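Local coordinates for protein internalin C2 (Listeria monocytogenes serotype 4b str. F2365, PDB 4FHO) that is a leucine-rich-repeat internalin with an N-terminal cap domain, probably a listerial surface protein that recognises partners in host cell adhesion or invasion, at residues Gln80-Thr85 and Gly100-Asn105; Leu181-Ala186 and Leu203-Leu208; Asp45-Ala50 and Leu68-Gly73; Thr126-Leu131 and Asn145-Ile150; Gly111-Lys116 and Gly133-Gln138. One frame throughout, in Å; residues are numbered along the deposited sequence. Where two conformers were deposited one is given.

Contact 1: residues Gln80-Thr85 and Gly100-Asn105; sequences QITDLT and GNPLKN
In the leucine-rich-repeat solenoid of this internalin, an asparagine beyond the strand, a position repeated at N79 and N145, ties this coil to its neighbour, and N101 does this for Q80-T85 and G100-N105. Its side chain leaves the backbone with CG anti to the carbonyl carbon (chi1 -73°) and runs alongside I81, both pointing the same way. N101 CB lies 3.6 Å from I81 O. Beyond it, CG faces the backbone N and CB of I81, and the amide then divides its work. N101 OD1 accepts I81 N at 2.9 Å with an N-H...O angle of 162°, the donor lying in the amide plane on a lone pair. The same oxygen rests 3.3 Å from I81 CB, a close approach along the flank of the isoleucine. N101 ND2 turns to the carbonyls of L76 and L98, so this buried amide uses both ends.

Farther along, P102, centre of an inverse gamma turn, sets its CD 3.3 Å from I81 O. L103 crosses L84 at about a right angle, and their CD2 methyls meet at 3.8 Å in the core. Near T82 and L103 water joins the coils: two water sites each lie 2.9 Å from both T82 O and L103 O, and one of them, water 2, donates a hydrogen bond to each of these carbonyl oxygens.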
# COMPACT_ATOMS: atom_id res chain seq x y z
N GLN A 80 -12.27 9.16 0.95
CA GLN A 80 -13.10 8.52 1.97
C GLN A 80 -13.64 7.20 1.43
O GLN A 80 -14.83 6.93 1.50
CB GLN A 80 -14.21 9.46 2.43
CG GLN A 80 -13.69 10.73 3.12
CD GLN A 80 -13.25 11.80 2.14
OE1 GLN A 80 -13.94 12.07 1.16
NE2 GLN A 80 -12.06 12.36 2.36
N ILE A 81 -12.74 6.36 0.93
CA ILE A 81 -13.11 5.09 0.30
C ILE A 81 -13.22 4.06 1.43
O ILE A 81 -12.34 3.98 2.26
CB ILE A 81 -12.06 4.67 -0.76
CG1 ILE A 81 -12.06 5.66 -1.94
CG2 ILE A 81 -12.33 3.26 -1.28
CD1 ILE A 81 -10.81 5.62 -2.79
N THR A 82 -14.31 3.29 1.45
CA THR A 82 -14.55 2.21 2.42
C THR A 82 -14.54 0.79 1.83
O THR A 82 -14.38 -0.17 2.59
CB THR A 82 -15.90 2.44 3.14
OG1 THR A 82 -16.97 2.47 2.18
CG2 THR A 82 -15.90 3.78 3.88
N ASP A 83 -14.70 0.65 0.51
CA ASP A 83 -14.89 -0.66 -0.15
C ASP A 83 -13.88 -0.81 -1.31
O ASP A 83 -13.92 -0.06 -2.28
CB ASP A 83 -16.32 -0.78 -0.69
CG ASP A 83 -16.63 -2.14 -1.34
OD1 ASP A 83 -15.88 -3.11 -1.14
OD2 ASP A 83 -17.65 -2.24 -2.04
N LEU A 84 -13.01 -1.80 -1.20
CA LEU A 84 -11.98 -2.08 -2.21
C LEU A 84 -12.34 -3.21 -3.15
O LEU A 84 -11.53 -3.59 -3.99
CB LEU A 84 -10.65 -2.37 -1.50
CG LEU A 84 -10.09 -1.22 -0.63
CD1 LEU A 84 -8.78 -1.64 0.00
CD2 LEU A 84 -9.93 0.08 -1.42
N THR A 85 -13.58 -3.71 -3.06
CA THR A 85 -14.06 -4.83 -3.91
C THR A 85 -13.83 -4.64 -5.43
O THR A 85 -13.44 -5.60 -6.09
CB THR A 85 -15.53 -5.18 -3.55
OG1 THR A 85 -15.56 -5.69 -2.21
CG2 THR A 85 -16.13 -6.23 -4.49
N GLY A 100 -4.83 7.38 4.21
CA GLY A 100 -5.88 8.26 4.72
C GLY A 100 -7.33 7.80 4.54
O GLY A 100 -8.23 8.40 5.11
N ASN A 101 -7.56 6.73 3.76
CA ASN A 101 -8.90 6.23 3.51
C ASN A 101 -9.37 5.37 4.67
O ASN A 101 -8.60 4.58 5.18
CB ASN A 101 -8.98 5.40 2.20
CG ASN A 101 -8.90 6.27 0.96
OD1 ASN A 101 -9.90 6.85 0.54
ND2 ASN A 101 -7.71 6.37 0.38
N PRO A 102 -10.65 5.47 5.07
CA PRO A 102 -11.16 4.68 6.21
C PRO A 102 -11.42 3.22 5.81
O PRO A 102 -12.57 2.78 5.80
CB PRO A 102 -12.46 5.42 6.57
CG PRO A 102 -12.95 5.89 5.26
CD PRO A 102 -11.71 6.35 4.54
N LEU A 103 -10.38 2.47 5.50
CA LEU A 103 -10.50 1.09 4.98
C LEU A 103 -10.98 0.08 6.02
O LEU A 103 -11.84 -0.73 5.71
CB LEU A 103 -9.20 0.61 4.35
CG LEU A 103 -8.60 1.48 3.25
CD1 LEU A 103 -7.25 0.87 2.87
CD2 LEU A 103 -9.52 1.63 2.04
N LYS A 104 -10.39 0.12 7.22
CA LYS A 104 -10.70 -0.75 8.36
C LYS A 104 -10.10 -2.14 8.23
O LYS A 104 -9.62 -2.69 9.21
CB LYS A 104 -12.20 -0.82 8.70
CG LYS A 104 -12.86 0.53 8.94
CD LYS A 104 -12.92 0.94 10.42
CE LYS A 104 -14.19 1.69 10.76
NZ LYS A 104 -14.18 3.02 10.09
N ASN A 105 -10.18 -2.72 7.04
CA ASN A 105 -9.42 -3.92 6.70
C ASN A 105 -9.00 -3.83 5.23
O ASN A 105 -9.56 -3.04 4.48
CB ASN A 105 -10.29 -5.16 6.95
CG ASN A 105 -11.42 -5.30 5.95
OD1 ASN A 105 -11.24 -5.88 4.87
ND2 ASN A 105 -12.58 -4.76 6.29
O HOH W 1 -9.41 11.30 3.98
O HOH W 2 -14.70 -0.56 5.46
O HOH W 3 -11.85 -1.56 2.95

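Contact 2: residues Leu181-Ala186 and Leu203-Leu208; sequences LTTLRA and LIEVHL. With SO4 (sulfate ion), chain C.
R185 and E205 leave neighbouring strands from different first torsions, R185 with CG beside its backbone N (chi1 -73°) and E205 with CG anti to it (chi1 171°). Both chains then run extended, R185 from CG to NE, and cross obliquely so that the guanidinium meets the carboxylate almost coplanar, the planes 16° apart. The grip is side-on and falls on one oxygen: R185 NE reaches E205 OE2 at 2.8 Å, nearly along the C-O axis, while R185 NH2 takes the syn lone pair of that same OE2 at 2.9 Å. H207 runs alongside the arginine, its ND1 4.0 Å from R185 CG.

Beneath these side chains lies the parallel ladder of the leucine-rich-repeat sheet, strands 183-185 and 205-207, their axes 4.7 Å apart at closest approach. L184 bonds to both sides of V206: its N donates to E205 O at 3.0 Å and its O accepts H207 N at 2.9 Å. Where the ladder begins, T182 O takes two donors, I204 N and E205 N. T183, R185, E205 and H207 share one face of the sheet, whereas L184 and V206 point into the core, where L203 CD2 packs 4.2 Å from L184 CB.

A sulfate, probably from the crystallisation liquor, occupies the other edge of the guanidinium; R185 NH1 donates to its O2 at 2.8 Å and R185 NH2 to its O4. Flanked by two anions in its own plane, R185 is very likely charged; in this crystal it bridges E205 and a sulfate, consistent with a locally cationic spot.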
# COMPACT_ATOMS: atom_id res chain seq x y z
N LEU A 181 15.97 -5.52 2.96
CA LEU A 181 15.57 -4.26 3.62
C LEU A 181 16.73 -3.28 3.80
O LEU A 181 17.73 -3.62 4.43
CB LEU A 181 14.93 -4.47 5.00
CG LEU A 181 13.46 -4.85 5.13
CD1 LEU A 181 13.14 -4.99 6.61
CD2 LEU A 181 12.53 -3.85 4.47
N THR A 182 16.57 -2.08 3.23
CA THR A 182 17.48 -0.95 3.47
C THR A 182 16.92 0.10 4.44
O THR A 182 17.71 0.80 5.08
CB THR A 182 17.91 -0.28 2.14
OG1 THR A 182 16.75 0.00 1.35
CG2 THR A 182 18.84 -1.20 1.36
N THR A 183 15.59 0.21 4.56
CA THR A 183 14.96 1.14 5.49
C THR A 183 13.91 0.43 6.34
O THR A 183 13.01 -0.24 5.80
CB THR A 183 14.32 2.33 4.75
OG1 THR A 183 15.32 3.01 3.99
CG2 THR A 183 13.65 3.30 5.74
N LEU A 184 14.05 0.56 7.66
CA LEU A 184 13.02 0.18 8.61
C LEU A 184 12.70 1.41 9.42
O LEU A 184 13.54 1.89 10.17
CB LEU A 184 13.45 -0.96 9.54
CG LEU A 184 12.42 -1.37 10.60
CD1 LEU A 184 11.14 -1.89 9.95
CD2 LEU A 184 12.98 -2.40 11.57
N ARG A 185 11.47 1.91 9.28
CA ARG A 185 10.99 3.03 10.08
C ARG A 185 9.93 2.50 11.03
O ARG A 185 8.89 2.02 10.58
CB ARG A 185 10.44 4.11 9.18
CG ARG A 185 11.53 4.86 8.45
CD ARG A 185 10.92 5.96 7.63
NE ARG A 185 11.93 6.80 7.03
CZ ARG A 185 11.69 7.93 6.37
NH1 ARG A 185 10.44 8.39 6.20
NH2 ARG A 185 12.70 8.61 5.86
N ALA A 186 10.22 2.57 12.33
CA ALA A 186 9.39 1.96 13.37
C ALA A 186 9.26 2.82 14.63
O ALA A 186 9.09 2.28 15.72
CB ALA A 186 9.91 0.57 13.70
N LEU A 203 20.66 -2.89 5.88
CA LEU A 203 20.00 -1.76 6.56
C LEU A 203 20.89 -0.52 6.53
O LEU A 203 22.06 -0.55 6.95
CB LEU A 203 19.61 -2.09 8.01
CG LEU A 203 18.36 -2.91 8.28
CD1 LEU A 203 18.32 -3.27 9.76
CD2 LEU A 203 17.11 -2.13 7.88
N ILE A 204 20.33 0.55 5.96
CA ILE A 204 20.94 1.87 5.89
C ILE A 204 20.34 2.80 6.96
O ILE A 204 21.08 3.52 7.64
CB ILE A 204 20.77 2.50 4.48
CG1 ILE A 204 21.31 1.57 3.39
CG2 ILE A 204 21.48 3.85 4.42
CD1 ILE A 204 21.18 2.13 1.98
N GLU A 205 19.02 2.78 7.10
CA GLU A 205 18.27 3.72 7.94
C GLU A 205 17.33 2.92 8.83
O GLU A 205 16.48 2.19 8.31
CB GLU A 205 17.50 4.70 7.05
CG GLU A 205 16.51 5.63 7.74
CD GLU A 205 15.93 6.66 6.79
OE1 GLU A 205 16.69 7.51 6.31
OE2 GLU A 205 14.70 6.64 6.53
N VAL A 206 17.50 3.03 10.15
CA VAL A 206 16.66 2.37 11.13
C VAL A 206 16.11 3.43 12.07
O VAL A 206 16.86 4.07 12.78
CB VAL A 206 17.41 1.28 11.90
CG1 VAL A 206 16.45 0.49 12.79
CG2 VAL A 206 18.08 0.33 10.93
N HIS A 207 14.80 3.66 12.06
CA HIS A 207 14.17 4.65 12.94
C HIS A 207 13.44 3.90 14.03
O HIS A 207 12.45 3.20 13.75
CB HIS A 207 13.25 5.59 12.17
CG HIS A 207 13.96 6.64 11.34
ND1 HIS A 207 13.28 7.64 10.73
CD2 HIS A 207 15.28 6.83 11.03
CE1 HIS A 207 14.14 8.42 10.07
NE2 HIS A 207 15.37 7.94 10.26
N LEU A 208 13.91 4.03 15.27
CA LEU A 208 13.35 3.32 16.43
C LEU A 208 13.08 4.25 17.63
O LEU A 208 13.14 3.81 18.76
CB LEU A 208 14.29 2.17 16.83
CG LEU A 208 14.41 0.99 15.85
CD1 LEU A 208 15.62 0.14 16.20
CD2 LEU A 208 13.18 0.12 15.80
S SO4 C . 10.28 11.27 4.11
O1 SO4 C . 10.70 12.52 4.80
O2 SO4 C . 9.21 10.60 4.89
O3 SO4 C . 9.77 11.58 2.75
O4 SO4 C . 11.46 10.37 3.99

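Contact 3: residues Asp45-Ala50 and Leu68-Gly73; sequences DLDGIA and LNNLIG
Two asparagines of a type I turn, L68 to L71, bond to D47 in the segment that begins in helix 43-47, where the internalin cap domain passes into the leucine-rich-repeat solenoid. They do so in different ways. N69 ND2 donates to D47 OD1 at 2.7 Å, using the syn lone pair of the carboxylate, and the bond is fairly straight at 163°. The two side chains lie side by side, their flat groups turned 46° from each other. N70 ND2 instead reaches the backbone, meeting D47 O at 2.9 Å in the carbonyl plane on a lone pair, so it satisfies a backbone oxygen. In both bonds the acceptor lies close to the amide plane of the donor. As the chain heads for strand 51-53, A50 O takes two backbone donors in its carbonyl plane, G73 N at 3.2 Å and I72 N at 2.7 Å.

Under this polar layer is an apolar one. L68 CD2 sits between L46 and I49, 3.7 Å from L46 CD2 and also 3.7 Å from I49 CD1; L46 crosses L68 at about a right angle, and I49 crosses it obliquely. I49 lies alongside L71, with I49 CG2 4.1 Å from L71 CD1. The buried I49 O has no polar partner in the model.

Farther out, other residues fix these groups. Helix 22-31 covers L46 and I49 through V28, N69 ND2 also donates to E7 O, and N70 OD1 accepts from K92 NZ.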
# COMPACT_ATOMS: atom_id res chain seq x y z
N ASP A 45 -10.74 2.68 -24.70
CA ASP A 45 -10.34 3.91 -23.96
C ASP A 45 -9.98 3.58 -22.52
O ASP A 45 -8.97 4.06 -22.01
CB ASP A 45 -11.46 4.95 -23.92
CG ASP A 45 -11.83 5.48 -25.29
OD1 ASP A 45 -10.97 6.14 -25.91
OD2 ASP A 45 -12.98 5.26 -25.72
N LEU A 46 -10.81 2.76 -21.88
CA LEU A 46 -10.56 2.28 -20.52
C LEU A 46 -9.29 1.40 -20.44
O LEU A 46 -8.50 1.56 -19.52
CB LEU A 46 -11.79 1.53 -19.97
CG LEU A 46 -13.10 2.32 -19.82
CD1 LEU A 46 -14.16 1.48 -19.14
CD2 LEU A 46 -12.88 3.60 -19.01
N ASP A 47 -9.10 0.52 -21.42
CA ASP A 47 -7.88 -0.33 -21.49
C ASP A 47 -6.57 0.45 -21.71
O ASP A 47 -5.50 -0.08 -21.40
CB ASP A 47 -8.04 -1.46 -22.54
CG ASP A 47 -8.96 -2.61 -22.07
OD1 ASP A 47 -9.17 -2.80 -20.85
OD2 ASP A 47 -9.48 -3.34 -22.92
N GLY A 48 -6.65 1.69 -22.23
CA GLY A 48 -5.49 2.58 -22.36
C GLY A 48 -5.11 3.41 -21.13
O GLY A 48 -4.13 4.14 -21.20
N ILE A 49 -5.86 3.31 -20.03
CA ILE A 49 -5.51 4.02 -18.78
C ILE A 49 -4.46 3.20 -18.01
O ILE A 49 -4.77 2.14 -17.48
CB ILE A 49 -6.74 4.30 -17.87
CG1 ILE A 49 -7.79 5.11 -18.63
CG2 ILE A 49 -6.31 5.07 -16.61
CD1 ILE A 49 -9.05 5.41 -17.85
N ALA A 50 -3.23 3.71 -17.97
CA ALA A 50 -2.14 3.07 -17.24
C ALA A 50 -2.08 3.52 -15.78
O ALA A 50 -1.83 2.71 -14.90
CB ALA A 50 -0.81 3.33 -17.94
N LEU A 68 -10.80 -1.06 -15.69
CA LEU A 68 -9.46 -0.59 -16.03
C LEU A 68 -8.48 -1.78 -15.94
O LEU A 68 -7.67 -1.86 -15.00
CB LEU A 68 -9.07 0.61 -15.16
CG LEU A 68 -10.09 1.76 -15.08
CD1 LEU A 68 -9.50 2.90 -14.28
CD2 LEU A 68 -10.51 2.26 -16.45
N ASN A 69 -8.54 -2.67 -16.94
CA ASN A 69 -7.78 -3.94 -16.95
C ASN A 69 -6.26 -3.75 -16.86
O ASN A 69 -5.60 -4.46 -16.11
CB ASN A 69 -8.09 -4.79 -18.19
CG ASN A 69 -9.54 -5.24 -18.25
OD1 ASN A 69 -10.02 -5.96 -17.37
ND2 ASN A 69 -10.23 -4.80 -19.29
N ASN A 70 -5.74 -2.77 -17.60
CA ASN A 70 -4.29 -2.52 -17.70
C ASN A 70 -3.78 -1.42 -16.75
O ASN A 70 -2.68 -0.91 -16.97
CB ASN A 70 -3.93 -2.20 -19.16
CG ASN A 70 -4.35 -3.31 -20.12
OD1 ASN A 70 -4.22 -4.49 -19.80
ND2 ASN A 70 -4.87 -2.94 -21.29
N LEU A 71 -4.56 -1.09 -15.71
CA LEU A 71 -4.16 -0.10 -14.69
C LEU A 71 -2.90 -0.62 -13.97
O LEU A 71 -2.84 -1.79 -13.58
CB LEU A 71 -5.28 0.13 -13.68
CG LEU A 71 -5.13 1.32 -12.71
CD1 LEU A 71 -5.16 2.64 -13.45
CD2 LEU A 71 -6.24 1.25 -11.67
N ILE A 72 -1.90 0.25 -13.89
CA ILE A 72 -0.58 -0.00 -13.29
C ILE A 72 -0.41 0.76 -11.96
O ILE A 72 0.09 0.19 -11.00
CB ILE A 72 0.55 0.37 -14.29
CG1 ILE A 72 0.62 -0.66 -15.43
CG2 ILE A 72 1.92 0.43 -13.63
CD1 ILE A 72 1.49 -0.23 -16.59
N GLY A 73 -0.82 2.02 -11.93
CA GLY A 73 -0.70 2.89 -10.74
C GLY A 73 -2.03 3.50 -10.35
O GLY A 73 -2.74 4.03 -11.21

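Contact 4: residues Thr126-Leu131 and Asn145-Ile150; sequences TDVTPL and NQITNI
Successive coils of the leucine-rich-repeat solenoid meet here on their turn side, beyond the strands, and no direct hydrogen bond joins T126-L131 to N145-I150. Two waters carry the polar link instead. Water 4 donates to T126 O at 2.8 Å and accepts N149 N at 2.9 Å; water 5 accepts V128 N and donates to N149 O, each at 2.8 Å. N149 thus has both backbone polar atoms tied through solvent to the preceding coil.

Direct contact is one apolar pair plus carbon-to-carbonyl approaches. V128 and I147 cross at about a right angle, and V128 CG1 meets I147 CD1 at 3.7 Å. The other valine branch, CG2, in the crowded position between backbone N and carbonyl carbon, lies 3.7 Å from N149 O. At the opposite end T126 CA makes a CA-H...O contact of 3.6 Å with Q146 O. D127 OD1 accepts T129 OG1 within its own segment, at 2.6 Å through the syn lone pair.

N145 bonds to the coil behind through L120 O and T123 N, while I147 N goes forward to N167 OD1. The contact lies in the loops that follow strands 117-119 and 139-141, with the 3-10 segment that starts at T129 leading back toward the latter strand.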
# COMPACT_ATOMS: atom_id res chain seq x y z
N THR A 126 -6.11 -2.87 11.69
CA THR A 126 -5.50 -3.54 12.85
C THR A 126 -4.71 -4.80 12.47
O THR A 126 -3.99 -5.31 13.30
CB THR A 126 -6.58 -3.90 13.89
OG1 THR A 126 -7.49 -4.86 13.33
CG2 THR A 126 -7.39 -2.65 14.29
N ASP A 127 -4.83 -5.26 11.23
CA ASP A 127 -4.47 -6.62 10.84
C ASP A 127 -3.91 -6.57 9.41
O ASP A 127 -4.56 -6.02 8.53
CB ASP A 127 -5.77 -7.46 10.88
CG ASP A 127 -5.55 -8.94 10.66
OD1 ASP A 127 -4.41 -9.43 10.70
OD2 ASP A 127 -6.58 -9.64 10.49
N VAL A 128 -2.74 -7.15 9.17
CA VAL A 128 -2.11 -7.20 7.81
C VAL A 128 -2.05 -8.64 7.22
O VAL A 128 -1.38 -8.89 6.21
CB VAL A 128 -0.72 -6.51 7.78
CG1 VAL A 128 -0.89 -5.01 7.99
CG2 VAL A 128 0.23 -7.11 8.79
N THR A 129 -2.84 -9.54 7.78
CA THR A 129 -2.95 -10.92 7.29
C THR A 129 -3.20 -11.05 5.77
O THR A 129 -2.52 -11.86 5.12
CB THR A 129 -3.97 -11.75 8.10
OG1 THR A 129 -3.72 -11.62 9.50
CG2 THR A 129 -3.77 -13.22 7.81
N PRO A 130 -4.08 -10.21 5.18
CA PRO A 130 -4.27 -10.25 3.72
C PRO A 130 -3.05 -9.93 2.85
O PRO A 130 -3.05 -10.27 1.67
CB PRO A 130 -5.37 -9.21 3.49
CG PRO A 130 -6.16 -9.24 4.76
CD PRO A 130 -5.05 -9.28 5.78
N LEU A 131 -2.01 -9.31 3.41
CA LEU A 131 -0.81 -8.98 2.64
C LEU A 131 0.14 -10.18 2.42
O LEU A 131 1.02 -10.10 1.56
CB LEU A 131 -0.06 -7.79 3.29
CG LEU A 131 -0.87 -6.54 3.67
CD1 LEU A 131 0.07 -5.37 4.02
CD2 LEU A 131 -1.85 -6.11 2.58
N ASN A 145 -1.60 3.25 12.09
CA ASN A 145 -2.68 2.29 12.21
C ASN A 145 -2.66 1.75 13.65
O ASN A 145 -2.13 2.40 14.56
CB ASN A 145 -2.50 1.25 11.10
CG ASN A 145 -2.83 1.81 9.73
OD1 ASN A 145 -3.93 2.26 9.52
ND2 ASN A 145 -1.88 1.81 8.82
N GLN A 146 -3.28 0.60 13.90
CA GLN A 146 -3.23 -0.05 15.22
C GLN A 146 -2.83 -1.51 15.05
O GLN A 146 -3.47 -2.41 15.59
CB GLN A 146 -4.58 0.11 15.94
CG GLN A 146 -4.95 1.58 16.16
CD GLN A 146 -6.27 1.80 16.85
OE1 GLN A 146 -6.78 0.94 17.57
NE2 GLN A 146 -6.85 2.98 16.64
N ILE A 147 -1.75 -1.72 14.29
CA ILE A 147 -1.24 -3.04 13.96
C ILE A 147 -0.35 -3.52 15.11
O ILE A 147 0.49 -2.76 15.62
CB ILE A 147 -0.43 -3.03 12.64
CG1 ILE A 147 -1.35 -2.66 11.45
CG2 ILE A 147 0.25 -4.39 12.40
CD1 ILE A 147 -0.61 -2.12 10.25
N THR A 148 -0.54 -4.77 15.50
CA THR A 148 0.25 -5.43 16.53
C THR A 148 1.16 -6.49 15.92
O THR A 148 2.36 -6.47 16.14
CB THR A 148 -0.67 -6.05 17.61
OG1 THR A 148 -1.64 -6.91 17.00
CG2 THR A 148 -1.42 -4.96 18.35
N ASN A 149 0.61 -7.39 15.10
CA ASN A 149 1.29 -8.58 14.62
C ASN A 149 1.88 -8.37 13.21
O ASN A 149 1.15 -8.03 12.30
CB ASN A 149 0.30 -9.76 14.62
CG ASN A 149 0.95 -11.12 14.43
OD1 ASN A 149 2.18 -11.26 14.46
ND2 ASN A 149 0.13 -12.14 14.27
N ILE A 150 3.20 -8.61 13.06
CA ILE A 150 3.92 -8.51 11.77
C ILE A 150 4.12 -9.91 11.14
O ILE A 150 4.69 -10.03 10.05
CB ILE A 150 5.28 -7.81 11.95
CG1 ILE A 150 5.13 -6.41 12.54
CG2 ILE A 150 6.02 -7.61 10.63
CD1 ILE A 150 6.46 -5.69 12.61
O HOH W 4 -2.03 -7.13 14.05
O HOH W 5 -1.53 -8.35 11.43

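Contact 5: residues Gly111-Lys116 and Gly133-Gln138; sequences GLQSIK and GLSNLQ
Three hydrogen bonds join G111-K116 to G133-Q138, and two of them use side-chain amides. N136 ND2 donates to Q113 O at 3.1 Å, approaching from above the carbonyl plane (44° out of it) and not on a lone pair. In the reverse direction Q113, with CG anti to its backbone N and the chain extended, brings NE2 tip to tip with S135 OG at 3.2 Å; the bond is almost straight (176°) and lies in the plane of the glutamine amide. The third is backbone to backbone, Q138 N to K116 O at 2.7 Å, on a lone pair of the carbonyl.

Each segment folds into a type I turn, L112 to I115 and L134 to L137, the same turn repeated in adjoining coils of the leucine-rich-repeat solenoid just before strands 117-119 and 139-141.

A CA-H...O contact adds to these bonds: K116 CA lies 3.6 Å from N136 O, with an angle of 158° at the hydrogen.

Of the apolar side chains, I115 and L137 lie side by side with I115 CG2 3.8 Å from L137 CD1, and L134 and L137 both also touch L118 of strand 117-119. L134 CD2 also lies close to a polar atom, 3.3 Å from L112 O.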
# COMPACT_ATOMS: atom_id res chain seq x y z
N GLY A 111 -5.53 -10.91 -3.29
CA GLY A 111 -5.28 -11.48 -4.62
C GLY A 111 -4.43 -10.62 -5.55
O GLY A 111 -4.03 -11.10 -6.61
N LEU A 112 -4.12 -9.38 -5.17
CA LEU A 112 -3.37 -8.47 -6.05
C LEU A 112 -1.86 -8.76 -6.00
O LEU A 112 -1.08 -7.92 -5.53
CB LEU A 112 -3.68 -7.00 -5.67
CG LEU A 112 -5.15 -6.56 -5.64
CD1 LEU A 112 -5.23 -5.07 -5.38
CD2 LEU A 112 -5.88 -6.90 -6.92
N GLN A 113 -1.45 -9.93 -6.50
CA GLN A 113 -0.06 -10.42 -6.41
C GLN A 113 0.96 -9.54 -7.14
O GLN A 113 2.14 -9.49 -6.74
CB GLN A 113 0.06 -11.88 -6.91
CG GLN A 113 1.41 -12.55 -6.62
CD GLN A 113 1.45 -14.05 -6.88
OE1 GLN A 113 0.58 -14.62 -7.55
NE2 GLN A 113 2.48 -14.70 -6.35
N SER A 114 0.51 -8.83 -8.18
CA SER A 114 1.37 -7.88 -8.93
C SER A 114 1.88 -6.65 -8.16
O SER A 114 2.81 -5.99 -8.65
CB SER A 114 0.67 -7.42 -10.21
OG SER A 114 -0.57 -6.78 -9.95
N ILE A 115 1.30 -6.33 -6.98
CA ILE A 115 1.65 -5.08 -6.25
C ILE A 115 3.11 -5.05 -5.75
O ILE A 115 3.56 -5.97 -5.05
CB ILE A 115 0.69 -4.78 -5.07
CG1 ILE A 115 -0.72 -4.50 -5.58
CG2 ILE A 115 1.13 -3.54 -4.30
CD1 ILE A 115 -1.74 -4.24 -4.48
N LYS A 116 3.83 -4.01 -6.16
CA LYS A 116 5.22 -3.73 -5.72
C LYS A 116 5.29 -2.63 -4.64
O LYS A 116 6.12 -2.73 -3.75
CB LYS A 116 6.09 -3.31 -6.90
CG LYS A 116 6.41 -4.43 -7.88
CD LYS A 116 6.90 -3.86 -9.21
CE LYS A 116 8.08 -4.60 -9.81
NZ LYS A 116 8.65 -3.76 -10.89
N GLY A 133 0.22 -12.92 0.81
CA GLY A 133 0.34 -13.38 -0.59
C GLY A 133 0.95 -12.40 -1.59
O GLY A 133 1.16 -12.75 -2.77
N LEU A 134 1.25 -11.19 -1.14
CA LEU A 134 1.78 -10.11 -1.99
C LEU A 134 3.30 -10.23 -2.06
O LEU A 134 4.04 -9.36 -1.58
CB LEU A 134 1.32 -8.75 -1.48
CG LEU A 134 -0.18 -8.58 -1.27
CD1 LEU A 134 -0.50 -7.11 -0.98
CD2 LEU A 134 -1.00 -9.07 -2.44
N SER A 135 3.73 -11.31 -2.71
CA SER A 135 5.14 -11.75 -2.72
C SER A 135 6.08 -10.82 -3.51
O SER A 135 7.29 -10.87 -3.31
CB SER A 135 5.27 -13.18 -3.26
OG SER A 135 4.74 -13.27 -4.58
N ASN A 136 5.52 -10.00 -4.41
CA ASN A 136 6.30 -8.98 -5.14
C ASN A 136 6.45 -7.62 -4.45
O ASN A 136 7.07 -6.73 -5.01
CB ASN A 136 5.73 -8.81 -6.56
CG ASN A 136 5.91 -10.06 -7.41
OD1 ASN A 136 7.01 -10.58 -7.53
ND2 ASN A 136 4.82 -10.53 -8.00
N LEU A 137 5.95 -7.49 -3.22
CA LEU A 137 5.95 -6.19 -2.51
C LEU A 137 7.40 -5.78 -2.17
O LEU A 137 8.19 -6.59 -1.64
CB LEU A 137 5.05 -6.27 -1.26
CG LEU A 137 4.32 -5.14 -0.55
CD1 LEU A 137 3.63 -4.15 -1.50
CD2 LEU A 137 3.30 -5.81 0.37
N GLN A 138 7.76 -4.57 -2.59
CA GLN A 138 9.08 -3.96 -2.38
C GLN A 138 9.04 -2.80 -1.38
O GLN A 138 9.97 -2.65 -0.60
CB GLN A 138 9.64 -3.45 -3.72
CG GLN A 138 10.00 -4.55 -4.70
CD GLN A 138 10.59 -4.05 -6.01
OE1 GLN A 138 10.53 -2.87 -6.34
NE2 GLN A 138 11.16 -4.96 -6.77

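In the fold
All five contacts join neighbouring coils of one elongated chain or its cap, and they sample different sides of the solenoid. Contact 3, at the cap, and contact 2, toward the C-terminal end, lie on opposite sides of the chain's centre with their own centres 34 Å apart. Contact 2 is made by the strands of the parallel sheet; contacts 1 and 4 lie in loops after strands, centres 15 Å apart and nearest atoms about 4 Å apart without touching. Contact 5 interleaves with contact 4 along the chain, T126-L131 falling between G111-K116 and G133-Q138, yet their centres are 16 Å apart. The sulfate is bound at contact 2, through R185.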